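Local coordinates for protein DNA polymerase III subunit beta (Deinococcus radiodurans, PDB 4TRT) that probably tethers DNA polymerases and other proteins to DNA for processive synthesis, as one half of a ring-shaped head-to-tail homodimer that encircles the duplex, at residues A[32-38]-A[66-72]; A[133-138]-A[199-205]; A[311-315]-A[335-339]. The contacts are given in a common frame with arbitrary orientation. Where two conformers were deposited one is given. Numbering follows the deposited sequence.

Contact 1. Residues A[32-38]-A[66-72]; sequences TALKVET and ENFVVPA
Two extended strands, 33-38 and 68-71, run antiparallel, their axes 4.4 Å apart at closest and their directions 150° apart. Leu34 with Val70 and Val36 with Phe68 are hydrogen-bonded pairs: Leu34 N to Val70 O 2.8 Å, Val70 N to Leu34 O 3.1 Å, Val36 N to Phe68 O 2.9 Å, Phe68 N to Val36 O 3.1 Å. Lys35 with Val69 and Ala33 with Pro71 are non-hydrogen-bonded pairs. Beyond Pro71, the N-cap of helix 72-81, Ala72 N still reaches Thr32 O at 3.2 Å.

Leu34 (chi1 t, chi2 p), Val36 (t), Phe68 (p, chi2 -89°) and Val70 (m) share one face. The p rotamer brings the Phe68 ring under Val36, whose CB lies 3.8 Å from the ring centroid and 22° off its normal, a CH-pi contact. Leu34 CB also meets Ala72 CB at 3.7 Å, while Leu15 and Leu18 of helix 8-21 pack on Leu34. On the other face Val69 (m) brings CG1 to 4.2 Å from Lys35 CB, and the lysine end leads away. At the Thr38-Glu66 end Thr38 (p) donates OG1 to Glu66 O at 2.7 Å, and Asn67 (m, chi2 -30°) accepts a weak hydrogen bond from Thr38 N on OD1 at 3.3 Å.

Strand 68-71, the last of its sheet within this chain though Val69 bonds Gly110 beyond it, thus completes an antiparallel sheet backed by a helix, as in the N-terminal domain of the beta sliding clamp.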
loop_
_atom_site.group_PDB
_atom_site.type_symbol
_atom_site.label_atom_id
_atom_site.label_comp_id
_atom_site.label_asym_id
_atom_site.label_seq_id
_atom_site.Cartn_x
_atom_site.Cartn_y
_atom_site.Cartn_z
ATOM N N THR A 32 -6.124 -5.131 -24.822
ATOM C CA THR A 32 -5.525 -4.147 -23.932
ATOM C C THR A 32 -5.760 -2.706 -24.409
ATOM O O THR A 32 -5.300 -1.769 -23.760
ATOM C CB THR A 32 -4.007 -4.399 -23.809
ATOM O OG1 THR A 32 -3.442 -4.487 -25.114
ATOM C CG2 THR A 32 -3.741 -5.697 -23.093
ATOM N N ALA A 33 -6.453 -2.537 -25.538
ATOM C CA ALA A 33 -6.704 -1.220 -26.105
ATOM C C ALA A 33 -7.934 -0.536 -25.501
ATOM O O ALA A 33 -8.874 -1.188 -25.028
ATOM C CB ALA A 33 -6.865 -1.306 -27.608
ATOM N N LEU A 34 -7.884 0.790 -25.512
ATOM C CA LEU A 34 -9.020 1.644 -25.215
ATOM C C LEU A 34 -9.554 2.105 -26.557
ATOM O O LEU A 34 -8.773 2.544 -27.416
ATOM C CB LEU A 34 -8.544 2.854 -24.407
ATOM C CG LEU A 34 -9.539 3.977 -24.115
ATOM C CD1 LEU A 34 -10.579 3.488 -23.112
ATOM C CD2 LEU A 34 -8.790 5.162 -23.534
ATOM N N LYS A 35 -10.866 2.021 -26.754
ATOM C CA LYS A 35 -11.472 2.608 -27.928
ATOM C C LYS A 35 -11.966 4.004 -27.584
ATOM O O LYS A 35 -12.552 4.227 -26.513
ATOM C CB LYS A 35 -12.615 1.753 -28.465
ATOM C CG LYS A 35 -13.229 2.322 -29.733
ATOM C CD LYS A 35 -14.007 1.292 -30.540
ATOM C CE LYS A 35 -15.472 1.234 -30.172
ATOM N NZ LYS A 35 -16.180 0.143 -30.915
ATOM N N VAL A 36 -11.682 4.960 -28.466
ATOM C CA VAL A 36 -12.120 6.346 -28.256
ATOM C C VAL A 36 -12.955 6.772 -29.449
ATOM O O VAL A 36 -12.482 6.759 -30.579
ATOM C CB VAL A 36 -10.940 7.325 -28.080
ATOM C CG1 VAL A 36 -11.474 8.732 -27.837
ATOM C CG2 VAL A 36 -10.048 6.891 -26.932
ATOM N N GLU A 37 -14.215 7.093 -29.192
ATOM C CA GLU A 37 -15.121 7.532 -30.225
ATOM C C GLU A 37 -15.415 8.971 -29.947
ATOM O O GLU A 37 -15.684 9.339 -28.803
ATOM C CB GLU A 37 -16.432 6.750 -30.190
ATOM C CG GLU A 37 -16.332 5.367 -30.789
ATOM C CD GLU A 37 -17.569 4.537 -30.519
ATOM O OE1 GLU A 37 -17.955 4.426 -29.335
ATOM O OE2 GLU A 37 -18.156 4.008 -31.488
ATOM N N THR A 38 -15.352 9.788 -30.992
ATOM C CA THR A 38 -15.539 11.215 -30.848
ATOM C C THR A 38 -16.776 11.652 -31.609
ATOM O O THR A 38 -17.136 11.083 -32.637
ATOM C CB THR A 38 -14.290 12.005 -31.311
ATOM O OG1 THR A 38 -13.933 11.648 -32.656
ATOM C CG2 THR A 38 -13.099 11.734 -30.363
ATOM N N GLU A 66 -13.233 11.498 -35.309
ATOM C CA GLU A 66 -12.674 10.291 -35.882
ATOM C C GLU A 66 -12.439 9.343 -34.709
ATOM O O GLU A 66 -12.209 9.792 -33.593
ATOM C CB GLU A 66 -11.360 10.636 -36.576
ATOM C CG GLU A 66 -10.762 9.545 -37.433
ATOM C CD GLU A 66 -9.494 10.006 -38.151
ATOM O OE1 GLU A 66 -9.236 11.232 -38.205
ATOM O OE2 GLU A 66 -8.750 9.146 -38.665
ATOM N N ASN A 67 -12.547 8.042 -34.951
ATOM C CA ASN A 67 -12.373 7.048 -33.892
ATOM C C ASN A 67 -10.982 6.433 -33.961
ATOM O O ASN A 67 -10.379 6.380 -35.026
ATOM C CB ASN A 67 -13.417 5.948 -34.003
ATOM C CG ASN A 67 -14.838 6.473 -33.979
ATOM O OD1 ASN A 67 -15.132 7.500 -33.375
ATOM N ND2 ASN A 67 -15.727 5.759 -34.636
ATOM N N PHE A 68 -10.479 5.975 -32.824
ATOM C CA PHE A 68 -9.154 5.360 -32.770
ATOM C C PHE A 68 -9.029 4.468 -31.550
ATOM O O PHE A 68 -9.855 4.549 -30.639
ATOM C CB PHE A 68 -8.046 6.441 -32.752
ATOM C CG PHE A 68 -8.117 7.376 -31.585
ATOM C CD1 PHE A 68 -8.879 8.539 -31.651
ATOM C CD2 PHE A 68 -7.413 7.117 -30.423
ATOM C CE1 PHE A 68 -8.931 9.415 -30.577
ATOM C CE2 PHE A 68 -7.469 7.983 -29.337
ATOM C CZ PHE A 68 -8.237 9.139 -29.415
ATOM N N VAL A 69 -7.987 3.634 -31.542
ATOM C CA VAL A 69 -7.604 2.859 -30.372
ATOM C C VAL A 69 -6.168 3.188 -29.944
ATOM O O VAL A 69 -5.303 3.475 -30.768
ATOM C CB VAL A 69 -7.755 1.336 -30.588
ATOM C CG1 VAL A 69 -9.218 0.966 -30.865
ATOM C CG2 VAL A 69 -6.836 0.832 -31.699
ATOM N N VAL A 70 -5.938 3.156 -28.640
ATOM C CA VAL A 70 -4.624 3.355 -28.052
ATOM C C VAL A 70 -4.503 2.404 -26.850
ATOM O O VAL A 70 -5.522 1.997 -26.287
ATOM C CB VAL A 70 -4.408 4.811 -27.563
ATOM C CG1 VAL A 70 -4.052 5.750 -28.707
ATOM C CG2 VAL A 70 -5.632 5.302 -26.791
ATOM N N PRO A 71 -3.270 2.032 -26.463
ATOM C CA PRO A 71 -3.103 1.202 -25.260
ATOM C C PRO A 71 -3.682 1.930 -24.032
ATOM O O PRO A 71 -3.287 3.070 -23.744
ATOM C CB PRO A 71 -1.584 1.027 -25.138
ATOM C CG PRO A 71 -1.015 1.436 -26.454
ATOM C CD PRO A 71 -1.975 2.428 -27.045
ATOM N N ALA A 72 -4.618 1.280 -23.345
ATOM C CA ALA A 72 -5.410 1.929 -22.316
ATOM C C ALA A 72 -4.585 2.405 -21.121
ATOM O O ALA A 72 -4.783 3.526 -20.651
ATOM C CB ALA A 72 -6.534 1.010 -21.849
#

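Contact 2. Residues A[133-138]-A[199-205]; sequences LSRAFS and LIRVLKD
Phe137 (chi1 m, chi2 -28°) stands at the apolar centre, its CA-to-CB bond directed toward segment 199-205. Its CE2 lies 3.9 Å from Leu199 CD1 and its CB 3.8 Å from Ile200 CG1, while Leu203 CD1 approaches the ring edge, 4.2 Å from Phe137 CD2. Leu133 (t, p) extends the cluster, with CD2 4.1 Å from Leu203 CD1.

Residues 133-138 are helical throughout, within helix 130-140. The other segment starts in helix 193-202, with Leu203 N bonded to Leu199 O at 2.9 Å, and is extended from Leu203 (phi/psi -69/137) to Asp205. The closest CA pair is Ser134 with Ile200 at 5.3 Å, a short separation that the small serine permits: Ser134 CB sits 3.9 Å from Leu203 CB. Farther out, Ser138 OG meets Ile200 CD1 at 3.5 Å.

No direct hydrogen bond spans the segments. Ser134 (t) instead donates OG to a water at 2.6 Å, and that water donates to Ile200 O and Leu203 O, each 2.6 Å away. At the exposed edge Arg135 NH2 forms a salt bridge with Asp205 OD1 at 3.2 Å.

In the clamp's central domain, helix 130-140 thus meets the end of helix 193-202 and the chain after it through apolar groups, while polar links are confined to one bridging water and an exposed ion pair whose strength solvent should temper.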
loop_
_atom_site.group_PDB
_atom_site.type_symbol
_atom_site.label_atom_id
_atom_site.label_comp_id
_atom_site.label_asym_id
_atom_site.label_seq_id
_atom_site.Cartn_x
_atom_site.Cartn_y
_atom_site.Cartn_z
ATOM N N LEU A 133 -27.888 1.111 -4.384
ATOM C CA LEU A 133 -27.566 -0.196 -4.953
ATOM C C LEU A 133 -26.119 -0.599 -4.656
ATOM O O LEU A 133 -25.856 -1.738 -4.305
ATOM C CB LEU A 133 -27.822 -0.191 -6.459
ATOM C CG LEU A 133 -27.525 -1.507 -7.175
ATOM C CD1 LEU A 133 -28.449 -2.598 -6.647
ATOM C CD2 LEU A 133 -27.725 -1.331 -8.679
ATOM N N SER A 134 -25.191 0.339 -4.796
ATOM C CA SER A 134 -23.783 0.085 -4.518
ATOM C C SER A 134 -23.520 -0.303 -3.065
ATOM O O SER A 134 -22.793 -1.253 -2.795
ATOM C CB SER A 134 -22.949 1.316 -4.865
ATOM O OG SER A 134 -21.567 1.033 -4.692
ATOM N N ARG A 135 -24.098 0.437 -2.126
ATOM C CA ARG A 135 -23.906 0.115 -0.705
ATOM C C ARG A 135 -24.575 -1.235 -0.362
ATOM O O ARG A 135 -24.021 -2.006 0.402
ATOM C CB ARG A 135 -24.325 1.289 0.208
ATOM C CG ARG A 135 -23.165 2.233 0.557
ATOM C CD ARG A 135 -23.562 3.486 1.324
ATOM N NE ARG A 135 -23.825 4.609 0.418
ATOM C CZ ARG A 135 -25.014 4.966 -0.079
ATOM N NH1 ARG A 135 -26.118 4.303 0.231
ATOM N NH2 ARG A 135 -25.097 6.012 -0.900
ATOM N N ALA A 136 -25.710 -1.558 -0.987
ATOM C CA ALA A 136 -26.329 -2.874 -0.815
ATOM C C ALA A 136 -25.417 -3.980 -1.343
ATOM O O ALA A 136 -25.146 -4.950 -0.637
ATOM C CB ALA A 136 -27.701 -2.939 -1.472
ATOM N N PHE A 137 -24.923 -3.825 -2.566
ATOM C CA PHE A 137 -23.930 -4.756 -3.128
ATOM C C PHE A 137 -22.739 -4.972 -2.209
ATOM O O PHE A 137 -22.338 -6.112 -1.958
ATOM C CB PHE A 137 -23.388 -4.263 -4.478
ATOM C CG PHE A 137 -24.279 -4.538 -5.662
ATOM C CD1 PHE A 137 -25.162 -5.615 -5.695
ATOM C CD2 PHE A 137 -24.174 -3.737 -6.796
ATOM C CE1 PHE A 137 -25.946 -5.847 -6.815
ATOM C CE2 PHE A 137 -24.948 -3.973 -7.912
ATOM C CZ PHE A 137 -25.842 -5.019 -7.920
ATOM N N SER A 138 -22.174 -3.878 -1.706
ATOM C CA SER A 138 -20.975 -3.934 -0.863
ATOM C C SER A 138 -21.240 -4.625 0.475
ATOM O O SER A 138 -20.326 -5.176 1.071
ATOM C CB SER A 138 -20.445 -2.529 -0.577
ATOM O OG SER A 138 -19.904 -1.956 -1.740
ATOM N N LEU A 199 -19.293 -3.197 -10.809
ATOM C CA LEU A 199 -20.420 -2.292 -10.659
ATOM C C LEU A 199 -20.189 -1.350 -9.487
ATOM O O LEU A 199 -20.407 -0.154 -9.605
ATOM C CB LEU A 199 -21.741 -3.049 -10.499
ATOM C CG LEU A 199 -22.449 -3.471 -11.782
ATOM C CD1 LEU A 199 -23.601 -4.430 -11.499
ATOM C CD2 LEU A 199 -22.932 -2.239 -12.541
ATOM N N ILE A 200 -19.724 -1.900 -8.373
ATOM C CA ILE A 200 -19.401 -1.107 -7.200
ATOM C C ILE A 200 -18.405 0.005 -7.538
ATOM O O ILE A 200 -18.532 1.116 -7.045
ATOM C CB ILE A 200 -18.868 -1.990 -6.044
ATOM C CG1 ILE A 200 -19.988 -2.860 -5.491
ATOM C CG2 ILE A 200 -18.270 -1.141 -4.915
ATOM C CD1 ILE A 200 -19.485 -3.968 -4.590
ATOM N N ARG A 201 -17.436 -0.289 -8.391
ATOM C CA ARG A 201 -16.429 0.704 -8.741
ATOM C C ARG A 201 -16.959 1.853 -9.600
ATOM O O ARG A 201 -16.373 2.926 -9.596
ATOM C CB ARG A 201 -15.249 0.019 -9.412
ATOM C CG ARG A 201 -14.474 -0.824 -8.405
ATOM C CD ARG A 201 -13.450 -1.751 -9.031
ATOM N NE ARG A 201 -12.833 -2.595 -8.013
ATOM C CZ ARG A 201 -11.812 -2.217 -7.249
ATOM N NH1 ARG A 201 -11.290 -1.012 -7.396
ATOM N NH2 ARG A 201 -11.313 -3.045 -6.341
ATOM N N VAL A 202 -18.073 1.649 -10.306
ATOM C CA VAL A 202 -18.625 2.710 -11.188
ATOM C C VAL A 202 -19.911 3.389 -10.700
ATOM O O VAL A 202 -20.222 4.493 -11.134
ATOM C CB VAL A 202 -18.838 2.222 -12.644
ATOM C CG1 VAL A 202 -17.545 1.676 -13.247
ATOM C CG2 VAL A 202 -19.951 1.210 -12.740
ATOM N N LEU A 203 -20.676 2.740 -9.834
ATOM C CA LEU A 203 -21.942 3.319 -9.382
ATOM C C LEU A 203 -21.682 4.533 -8.493
ATOM O O LEU A 203 -20.791 4.517 -7.659
ATOM C CB LEU A 203 -22.772 2.284 -8.612
ATOM C CG LEU A 203 -23.426 1.189 -9.462
ATOM C CD1 LEU A 203 -23.847 0.003 -8.600
ATOM C CD2 LEU A 203 -24.613 1.766 -10.231
ATOM N N LYS A 204 -22.454 5.594 -8.693
ATOM C CA LYS A 204 -22.407 6.771 -7.815
ATOM C C LYS A 204 -23.824 7.140 -7.398
ATOM O O LYS A 204 -24.784 6.572 -7.907
ATOM C CB LYS A 204 -21.726 7.941 -8.525
ATOM C CG LYS A 204 -20.225 7.761 -8.741
ATOM C CD LYS A 204 -19.418 7.961 -7.463
ATOM C CE LYS A 204 -18.034 7.317 -7.549
ATOM N NZ LYS A 204 -18.097 5.826 -7.611
ATOM N N ASP A 205 -23.957 8.064 -6.451
ATOM C CA ASP A 205 -25.274 8.595 -6.085
ATOM C C ASP A 205 -25.981 9.151 -7.318
ATOM O O ASP A 205 -25.354 9.762 -8.187
ATOM C CB ASP A 205 -25.149 9.708 -5.029
ATOM C CG ASP A 205 -24.871 9.177 -3.636
ATOM O OD1 ASP A 205 -25.021 7.957 -3.408
ATOM O OD2 ASP A 205 -24.512 9.987 -2.756
HETATM O O HOH W 1 -20.049 2.872 -5.807
#

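Contact 3. Residues A[311-315]-A[335-339]; sequences MSLAF and FSGST
Residues 311-315 are an extended part of strand 310-316, with phi from -157° to -121° and psi from 123° to 159°, in the C-terminal domain of the clamp; within this chain that strand is outermost in a four-stranded antiparallel sheet. Segment 335-339 begins with the last residue of strand 330-335, in the sheet shared with the central domain, and continues into the loop toward strand 342-346. No direct hydrogen bond links them, and the nearest CA atoms, of Leu313 and Ser338, are 5.0 Å apart. The loop departs from extended geometry at Ser336 (-97/-9), opens at Gly337 (155/162), where a CB would jam against the preceding carbonyl oxygen, and bends again at Ser338 (-65/-27).

Phe335 (chi1 m, chi2 -68°) points toward the strand and receives three residues. Leu313 (chi1 m, chi2 98°) lays CD1 over the ring face, 4.1 Å from the centroid and 18° off the normal, a CH-pi contact, while its CD2 lies 3.6 Å from Phe335 CD1 and 3.3 Å from Gly337 O. Phe315 (m, chi2 -72°) meets it edge to edge, CZ to Phe335 CE1 4.0 Å. Met311 (t, t, m) makes an oblique Met-aromatic contact: SD stands 5.2 Å from the Phe335 centroid, 45° off the normal, and 3.7 Å from Phe335 CB and 3.6 Å from Gly337 C. Leu248 of strand 248-253 touches both Met311 and Phe335.

Ser338 (p) sits at the outer margin, CB 3.2 Å from Ser312 O. Beside it one water bridges the backbones, accepting from Ala314 N at 3.0 Å and donating to Ser338 O at 2.6 Å.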
loop_
_atom_site.group_PDB
_atom_site.type_symbol
_atom_site.label_atom_id
_atom_site.label_comp_id
_atom_site.label_asym_id
_atom_site.label_seq_id
_atom_site.Cartn_x
_atom_site.Cartn_y
_atom_site.Cartn_z
ATOM N N MET A 311 -24.911 -19.211 26.849
ATOM C CA MET A 311 -24.709 -19.981 25.635
ATOM C C MET A 311 -23.252 -19.933 25.207
ATOM O O MET A 311 -22.586 -18.896 25.328
ATOM C CB MET A 311 -25.605 -19.465 24.495
ATOM C CG MET A 311 -25.802 -20.473 23.383
ATOM S SD MET A 311 -26.967 -19.940 22.100
ATOM C CE MET A 311 -28.558 -20.195 22.889
ATOM N N SER A 312 -22.780 -21.069 24.705
ATOM C CA SER A 312 -21.445 -21.203 24.169
ATOM C C SER A 312 -21.510 -21.653 22.715
ATOM O O SER A 312 -22.116 -22.688 22.401
ATOM C CB SER A 312 -20.645 -22.221 24.975
ATOM O OG SER A 312 -19.299 -22.187 24.534
ATOM N N LEU A 313 -20.902 -20.866 21.836
ATOM C CA LEU A 313 -20.921 -21.135 20.403
ATOM C C LEU A 313 -19.511 -21.012 19.831
ATOM O O LEU A 313 -18.642 -20.385 20.445
ATOM C CB LEU A 313 -21.847 -20.151 19.677
ATOM C CG LEU A 313 -23.250 -19.908 20.238
ATOM C CD1 LEU A 313 -23.278 -18.637 21.080
ATOM C CD2 LEU A 313 -24.287 -19.853 19.123
ATOM N N ALA A 314 -19.294 -21.633 18.675
ATOM C CA ALA A 314 -18.025 -21.559 17.954
ATOM C C ALA A 314 -18.291 -21.103 16.532
ATOM O O ALA A 314 -19.157 -21.668 15.848
ATOM C CB ALA A 314 -17.347 -22.930 17.934
ATOM N N PHE A 315 -17.530 -20.104 16.089
ATOM C CA PHE A 315 -17.645 -19.517 14.756
ATOM C C PHE A 315 -16.278 -19.379 14.062
ATOM O O PHE A 315 -15.249 -19.224 14.715
ATOM C CB PHE A 315 -18.244 -18.098 14.840
ATOM C CG PHE A 315 -19.680 -18.048 15.307
ATOM C CD1 PHE A 315 -20.710 -18.471 14.488
ATOM C CD2 PHE A 315 -19.999 -17.564 16.562
ATOM C CE1 PHE A 315 -22.034 -18.420 14.918
ATOM C CE2 PHE A 315 -21.319 -17.517 17.004
ATOM C CZ PHE A 315 -22.340 -17.936 16.179
ATOM N N PHE A 335 -29.331 -15.585 18.584
ATOM C CA PHE A 335 -28.874 -16.964 18.595
ATOM C C PHE A 335 -30.051 -17.916 18.707
ATOM O O PHE A 335 -30.966 -17.688 19.516
ATOM C CB PHE A 335 -27.933 -17.191 19.775
ATOM C CG PHE A 335 -26.714 -16.343 19.737
ATOM C CD1 PHE A 335 -25.746 -16.543 18.764
ATOM C CD2 PHE A 335 -26.532 -15.330 20.674
ATOM C CE1 PHE A 335 -24.600 -15.771 18.741
ATOM C CE2 PHE A 335 -25.399 -14.539 20.639
ATOM C CZ PHE A 335 -24.428 -14.770 19.674
ATOM N N SER A 336 -30.049 -18.956 17.878
ATOM C CA SER A 336 -31.109 -19.946 17.912
ATOM C C SER A 336 -30.714 -21.166 18.749
ATOM O O SER A 336 -31.548 -22.018 18.996
ATOM C CB SER A 336 -31.517 -20.359 16.498
ATOM O OG SER A 336 -30.468 -21.021 15.809
ATOM N N GLY A 337 -29.450 -21.251 19.165
ATOM C CA GLY A 337 -28.935 -22.446 19.840
ATOM C C GLY A 337 -27.427 -22.571 19.682
ATOM O O GLY A 337 -26.820 -21.925 18.803
ATOM N N SER A 338 -26.803 -23.388 20.528
ATOM C CA SER A 338 -25.331 -23.431 20.586
ATOM C C SER A 338 -24.699 -23.952 19.303
ATOM O O SER A 338 -23.579 -23.571 18.976
ATOM C CB SER A 338 -24.841 -24.264 21.763
ATOM O OG SER A 338 -25.307 -25.574 21.620
ATOM N N THR A 339 -25.426 -24.787 18.557
ATOM C CA THR A 339 -24.909 -25.321 17.297
ATOM C C THR A 339 -25.845 -25.073 16.109
ATOM O O THR A 339 -25.796 -25.802 15.135
ATOM C CB THR A 339 -24.627 -26.839 17.429
ATOM O OG1 THR A 339 -25.856 -27.539 17.655
ATOM C CG2 THR A 339 -23.682 -27.105 18.624
HETATM O O HOH W 2 -21.069 -23.961 18.295
#

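In the fold
The contacts follow one another along the chain, one each in the N-terminal, central and C-terminal domains. Their centres lie about 27 Å (1 to 2), 34 Å (2 to 3) and 57 Å (1 to 3) apart, and none touch. Contacts 1 and 3 flank the chain's centre on opposite sides, with the centre of contact 2 about 6 Å from it, as expected for three successive domains of an elongated protomer. Sheets cross the domain boundaries: strand 68-71 of contact 1 shares one with strands 207-212 and 224-229, which pack against contact 2, and strand 330-335, leading into contact 3, shares another with strands 164-170 and 175-181, which helix 130-140 of contact 2 touches. Such continuity joins the domains into one arc of the dimeric ring.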